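Local coordinates for protein transcriptional activator ToxR (Vibrio vulnificus, PDB 6UTC) that activates transcription as a membrane-spanning regulator, its periplasmic domain probably sensing bile salts and interacting with the partner protein ToxS, at residues Gly68-Thr80 against Asn85-Asn97. Residues are numbered along the deposited sequence; the frame is centred on the assembly and turned at random.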
loop_
_atom_site.group_PDB
_atom_site.type_symbol
_atom_site.label_atom_id
_atom_site.label_comp_id
_atom_site.label_asym_id
_atom_site.label_seq_id
_atom_site.Cartn_x
_atom_site.Cartn_y
_atom_site.Cartn_z
ATOM N N GLY A 68 7.679 3.607 8.332
ATOM C CA GLY A 68 7.490 2.410 9.127
ATOM C C GLY A 68 8.554 2.125 10.155
ATOM O O GLY A 68 8.514 1.072 10.793
ATOM N N GLN A 69 9.518 3.020 10.340
ATOM C CA GLN A 69 10.545 2.751 11.341
ATOM C C GLN A 69 10.090 3.185 12.724
ATOM O O GLN A 69 10.547 2.621 13.729
ATOM C CB GLN A 69 11.874 3.358 10.894
ATOM C CG GLN A 69 12.208 2.949 9.449
ATOM C CD GLN A 69 12.276 1.436 9.260
ATOM O OE1 GLN A 69 13.147 0.782 9.815
ATOM N NE2 GLN A 69 11.358 0.880 8.479
ATOM N N GLY A 70 9.175 4.141 12.791
ATOM C CA GLY A 70 8.401 4.430 13.977
ATOM C C GLY A 70 7.026 3.806 13.881
ATOM O O GLY A 70 6.862 2.687 13.380
ATOM N N ASN A 71 6.010 4.545 14.317
ATOM C CA ASN A 71 4.664 3.996 14.376
ATOM C C ASN A 71 3.804 4.364 13.174
ATOM O O ASN A 71 2.600 4.105 13.197
ATOM C CB ASN A 71 3.964 4.389 15.681
ATOM C CG ASN A 71 3.754 5.883 15.811
ATOM O OD1 ASN A 71 4.083 6.658 14.914
ATOM N ND2 ASN A 71 3.199 6.298 16.946
ATOM N N GLN A 72 4.393 4.941 12.126
ATOM C CA GLN A 72 3.645 5.407 10.964
ATOM C C GLN A 72 4.258 4.855 9.684
ATOM O O GLN A 72 5.481 4.906 9.501
ATOM C CB GLN A 72 3.618 6.933 10.901
ATOM C CG GLN A 72 2.638 7.473 9.883
ATOM C CD GLN A 72 2.261 8.927 10.131
ATOM O OE1 GLN A 72 1.659 9.574 9.273
ATOM N NE2 GLN A 72 2.619 9.449 11.303
ATOM N N LEU A 73 3.404 4.342 8.805
ATOM C CA LEU A 73 3.786 3.834 7.494
ATOM C C LEU A 73 3.049 4.620 6.417
ATOM O O LEU A 73 1.866 4.941 6.578
ATOM C CB LEU A 73 3.405 2.353 7.389
ATOM C CG LEU A 73 3.835 1.640 6.097
ATOM C CD1 LEU A 73 5.325 1.304 6.162
ATOM C CD2 LEU A 73 3.029 0.380 5.849
ATOM N N ILE A 74 3.749 4.943 5.329
ATOM C CA ILE A 74 3.163 5.602 4.170
ATOM C C ILE A 74 2.909 4.554 3.098
ATOM O O ILE A 74 3.809 3.770 2.762
ATOM C CB ILE A 74 4.096 6.699 3.637
ATOM C CG1 ILE A 74 4.565 7.615 4.771
ATOM C CG2 ILE A 74 3.413 7.478 2.530
ATOM C CD1 ILE A 74 3.432 8.258 5.542
ATOM N N LEU A 75 1.690 4.524 2.562
ATOM C CA LEU A 75 1.357 3.665 1.428
ATOM C C LEU A 75 0.876 4.537 0.280
ATOM O O LEU A 75 -0.078 5.305 0.437
ATOM C CB LEU A 75 0.259 2.671 1.803
ATOM C CG LEU A 75 0.654 1.627 2.840
ATOM C CD1 LEU A 75 -0.554 0.812 3.282
ATOM C CD2 LEU A 75 1.739 0.715 2.302
ATOM N N ASN A 76 1.527 4.418 -0.864
ATOM C CA ASN A 76 1.156 5.171 -2.055
ATOM C C ASN A 76 0.575 4.193 -3.071
ATOM O O ASN A 76 1.309 3.377 -3.645
ATOM C CB ASN A 76 2.365 5.921 -2.607
ATOM C CG ASN A 76 2.513 7.301 -1.988
ATOM O OD1 ASN A 76 1.770 8.222 -2.330
ATOM N ND2 ASN A 76 3.429 7.441 -1.058
ATOM N N TYR A 77 -0.736 4.267 -3.268
ATOM C CA TYR A 77 -1.423 3.424 -4.239
ATOM C C TYR A 77 -1.341 4.062 -5.612
ATOM O O TYR A 77 -1.744 5.221 -5.788
ATOM C CB TYR A 77 -2.882 3.268 -3.832
ATOM C CG TYR A 77 -3.086 2.276 -2.717
ATOM C CD1 TYR A 77 -3.232 0.932 -2.994
ATOM C CD2 TYR A 77 -3.116 2.684 -1.393
ATOM C CE1 TYR A 77 -3.413 0.005 -1.986
ATOM C CE2 TYR A 77 -3.298 1.761 -0.370
ATOM C CZ TYR A 77 -3.454 0.429 -0.685
ATOM O OH TYR A 77 -3.634 -0.497 0.327
ATOM N N ILE A 78 -0.821 3.315 -6.573
ATOM C CA ILE A 78 -0.641 3.790 -7.935
ATOM C C ILE A 78 -1.550 2.984 -8.848
ATOM O O ILE A 78 -1.567 1.746 -8.793
ATOM C CB ILE A 78 0.831 3.703 -8.367
ATOM C CG1 ILE A 78 1.679 4.625 -7.482
ATOM C CG2 ILE A 78 0.975 4.075 -9.841
ATOM C CD1 ILE A 78 3.174 4.391 -7.572
ATOM N N HIS A 79 -2.324 3.692 -9.651
ATOM C CA HIS A 79 -3.256 3.090 -10.592
ATOM C C HIS A 79 -2.699 3.150 -12.009
ATOM O O HIS A 79 -1.666 3.760 -12.280
ATOM C CB HIS A 79 -4.603 3.808 -10.488
ATOM C CG HIS A 79 -5.282 3.586 -9.177
ATOM N ND1 HIS A 79 -6.342 2.719 -9.024
ATOM C CD2 HIS A 79 -5.016 4.079 -7.946
ATOM C CE1 HIS A 79 -6.704 2.698 -7.752
ATOM N NE2 HIS A 79 -5.913 3.509 -7.077
ATOM N N THR A 80 -3.402 2.493 -12.930
ATOM C CA THR A 80 -3.085 2.701 -14.332
ATOM C C THR A 80 -3.283 4.178 -14.669
ATOM O O THR A 80 -4.038 4.893 -14.005
ATOM C CB THR A 80 -3.992 1.845 -15.220
ATOM O OG1 THR A 80 -5.347 2.263 -15.052
ATOM C CG2 THR A 80 -3.861 0.358 -14.880
ATOM N N ASN A 85 -6.356 9.503 -11.428
ATOM C CA ASN A 85 -7.047 10.369 -10.483
ATOM C C ASN A 85 -7.396 9.652 -9.186
ATOM O O ASN A 85 -7.748 10.313 -8.201
ATOM C CB ASN A 85 -8.278 11.038 -11.108
ATOM C CG ASN A 85 -9.372 10.057 -11.452
ATOM O OD1 ASN A 85 -9.122 8.881 -11.702
ATOM N ND2 ASN A 85 -10.604 10.545 -11.486
ATOM N N GLU A 86 -7.268 8.327 -9.152
ATOM C CA GLU A 86 -7.494 7.553 -7.949
ATOM C C GLU A 86 -6.223 7.321 -7.148
ATOM O O GLU A 86 -6.299 6.748 -6.056
ATOM C CB GLU A 86 -8.142 6.215 -8.313
ATOM C CG GLU A 86 -9.405 6.387 -9.151
ATOM C CD GLU A 86 -10.114 5.085 -9.454
ATOM O OE1 GLU A 86 -10.377 4.309 -8.512
ATOM O OE2 GLU A 86 -10.411 4.832 -10.642
ATOM N N ASN A 87 -5.065 7.762 -7.636
ATOM C CA ASN A 87 -3.841 7.559 -6.867
ATOM C C ASN A 87 -3.960 8.258 -5.524
ATOM O O ASN A 87 -4.423 9.400 -5.441
ATOM C CB ASN A 87 -2.646 8.174 -7.588
ATOM C CG ASN A 87 -2.295 7.457 -8.864
ATOM O OD1 ASN A 87 -2.818 6.387 -9.149
ATOM N ND2 ASN A 87 -1.394 8.041 -9.636
ATOM N N VAL A 88 -3.489 7.595 -4.468
ATOM C CA VAL A 88 -3.567 8.181 -3.138
ATOM C C VAL A 88 -2.344 7.828 -2.314
ATOM O O VAL A 88 -1.767 6.739 -2.436
ATOM C CB VAL A 88 -4.829 7.778 -2.356
ATOM C CG1 VAL A 88 -6.060 8.377 -2.968
ATOM C CG2 VAL A 88 -4.931 6.281 -2.276
ATOM N N THR A 89 -1.955 8.776 -1.474
ATOM C CA THR A 89 -1.043 8.536 -0.371
ATOM C C THR A 89 -1.867 8.377 0.894
ATOM O O THR A 89 -2.661 9.265 1.238
ATOM C CB THR A 89 -0.101 9.718 -0.191
ATOM O OG1 THR A 89 0.580 9.984 -1.412
ATOM C CG2 THR A 89 0.930 9.391 0.871
ATOM N N LEU A 90 -1.674 7.259 1.587
ATOM C CA LEU A 90 -2.342 6.980 2.847
ATOM C C LEU A 90 -1.291 6.792 3.931
ATOM O O LEU A 90 -0.159 6.398 3.657
ATOM C CB LEU A 90 -3.173 5.691 2.754
ATOM C CG LEU A 90 -4.192 5.542 1.620
ATOM C CD1 LEU A 90 -4.901 4.210 1.735
ATOM C CD2 LEU A 90 -5.181 6.695 1.636
ATOM N N ARG A 91 -1.677 7.063 5.169
ATOM C CA ARG A 91 -0.805 6.898 6.321
ATOM C C ARG A 91 -1.502 5.981 7.311
ATOM O O ARG A 91 -2.668 6.204 7.660
ATOM C CB ARG A 91 -0.506 8.250 6.964
ATOM C CG ARG A 91 0.007 9.280 5.960
ATOM C CD ARG A 91 -0.935 10.470 5.830
ATOM N NE ARG A 91 -0.878 11.088 4.503
ATOM C CZ ARG A 91 0.136 11.828 4.064
ATOM N NH1 ARG A 91 1.191 12.037 4.842
ATOM N NH2 ARG A 91 0.098 12.357 2.848
ATOM N N ILE A 92 -0.814 4.936 7.742
ATOM C CA ILE A 92 -1.381 4.028 8.724
ATOM C C ILE A 92 -0.466 3.974 9.934
ATOM O O ILE A 92 0.748 4.160 9.834
ATOM C CB ILE A 92 -1.674 2.620 8.160
ATOM C CG1 ILE A 92 -0.379 1.920 7.756
ATOM C CG2 ILE A 92 -2.641 2.705 6.974
ATOM C CD1 ILE A 92 -0.591 0.484 7.332
ATOM N N PHE A 93 -1.066 3.725 11.091
ATOM C CA PHE A 93 -0.334 3.650 12.341
ATOM C C PHE A 93 -0.259 2.206 12.810
ATOM O O PHE A 93 -1.100 1.375 12.458
ATOM C CB PHE A 93 -0.992 4.529 13.407
ATOM C CG PHE A 93 -0.871 5.995 13.120
ATOM C CD1 PHE A 93 -1.749 6.618 12.253
ATOM C CD2 PHE A 93 0.145 6.745 13.691
ATOM C CE1 PHE A 93 -1.634 7.968 11.971
ATOM C CE2 PHE A 93 0.269 8.097 13.417
ATOM C CZ PHE A 93 -0.623 8.710 12.556
ATOM N N SER A 94 0.776 1.908 13.593
ATOM C CA SER A 94 0.944 0.545 14.088
ATOM C C SER A 94 -0.125 0.197 15.117
ATOM O O SER A 94 -0.750 -0.867 15.043
ATOM C CB SER A 94 2.345 0.365 14.670
ATOM O OG SER A 94 2.600 1.333 15.667
ATOM N N GLU A 95 -0.357 1.090 16.081
ATOM C CA GLU A 95 -1.279 0.779 17.170
ATOM C C GLU A 95 -2.733 0.987 16.756
ATOM O O GLU A 95 -3.588 0.136 17.025
ATOM C CB GLU A 95 -0.936 1.610 18.410
ATOM C CG GLU A 95 0.414 1.269 19.032
ATOM C CD GLU A 95 0.760 2.164 20.210
ATOM O OE1 GLU A 95 0.024 3.143 20.452
ATOM O OE2 GLU A 95 1.770 1.888 20.894
ATOM N N GLN A 96 -3.031 2.109 16.103
ATOM C CA GLN A 96 -4.401 2.414 15.719
ATOM C C GLN A 96 -4.943 1.347 14.770
ATOM O O GLN A 96 -4.193 0.635 14.097
ATOM C CB GLN A 96 -4.478 3.798 15.074
ATOM C CG GLN A 96 -3.938 4.920 15.954
ATOM C CD GLN A 96 -4.257 6.299 15.408
ATOM O OE1 GLN A 96 -5.229 6.479 14.673
ATOM N NE2 GLN A 96 -3.435 7.281 15.763
ATOM N N ASN A 97 -6.274 1.239 14.729
ATOM C CA ASN A 97 -6.962 0.171 14.003
ATOM C C ASN A 97 -8.140 0.740 13.214
ATOM O O ASN A 97 -9.295 0.385 13.438
ATOM C CB ASN A 97 -7.486 -0.916 14.942
ATOM C CG ASN A 97 -6.389 -1.570 15.752
ATOM O OD1 ASN A 97 -5.635 -2.394 15.235
ATOM N ND2 ASN A 97 -6.298 -1.212 17.033
HETATM O O HOH W 1 -0.880 6.508 -12.132
#
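The beta hairpin of strands 72-78 and 88-93 closes one side of the ToxR periplasmic sheet; the strand axes approach to 4.6 Å, and the 155° between their directions makes the pair antiparallel. Leu73 pairs with Ile92 and Leu75 with Leu90 through reciprocal N-H to O bonds; that from Leu75 N to Leu90 O is nearly straight. At Tyr77 and Val88 the two bonds are unequal, Val88 N to Tyr77 O being the longer at 3.2 Å.

Leu73, Leu75, Tyr77, Val88, Leu90 and Ile92 share the face turned to the helices. Ile92 CG1 sits between its backbone N and carbonyl carbon (chi1 65°), which sends the branch alongside Leu73 CB, 3.8 Å away, and carries CD1 on to Leu75 CD1. Leu90 CD1 meets Tyr77 CE2 at 3.6 Å, while Tyr50 of helix 40-52 stacks on the Tyr77 ring and Leu99 and Ile102 of helix 99-102 touch Ile92.

On the other face, Gln72 CG and Gln96 NE2 lie over opposite faces of the Phe93 ring, both offset toward the rim, and Gln72 NE2 comes 3.4 Å from Phe93 CE2. The extended Gln72 chain brings OE1 to 3.4 Å from Arg91 CB. Ile74 CD1 rests on Arg91 CG at 3.6 Å.

At the end joined by the hairpin connection, Asn87 OD1 accepts a bond from His79 N (2.8 Å), tilted 31° out of the amide plane, and also lies at the edge of the imidazole. Glu86 CB stands over the centre of that ring, almost on its normal, a CH-pi contact; His79 NE2 bonds Tyr50 OH and Glu86 OE2 bonds Ser58 OG. A water bridges Asn87 ND2 and His79 O. Hydrogen-bonded and non-hydrogen-bonded pairs in turn mark a classic antiparallel beta hairpin, here with strand 88-93 outermost in the chain's mixed sheet and one face under helices 40-52 and 99-102.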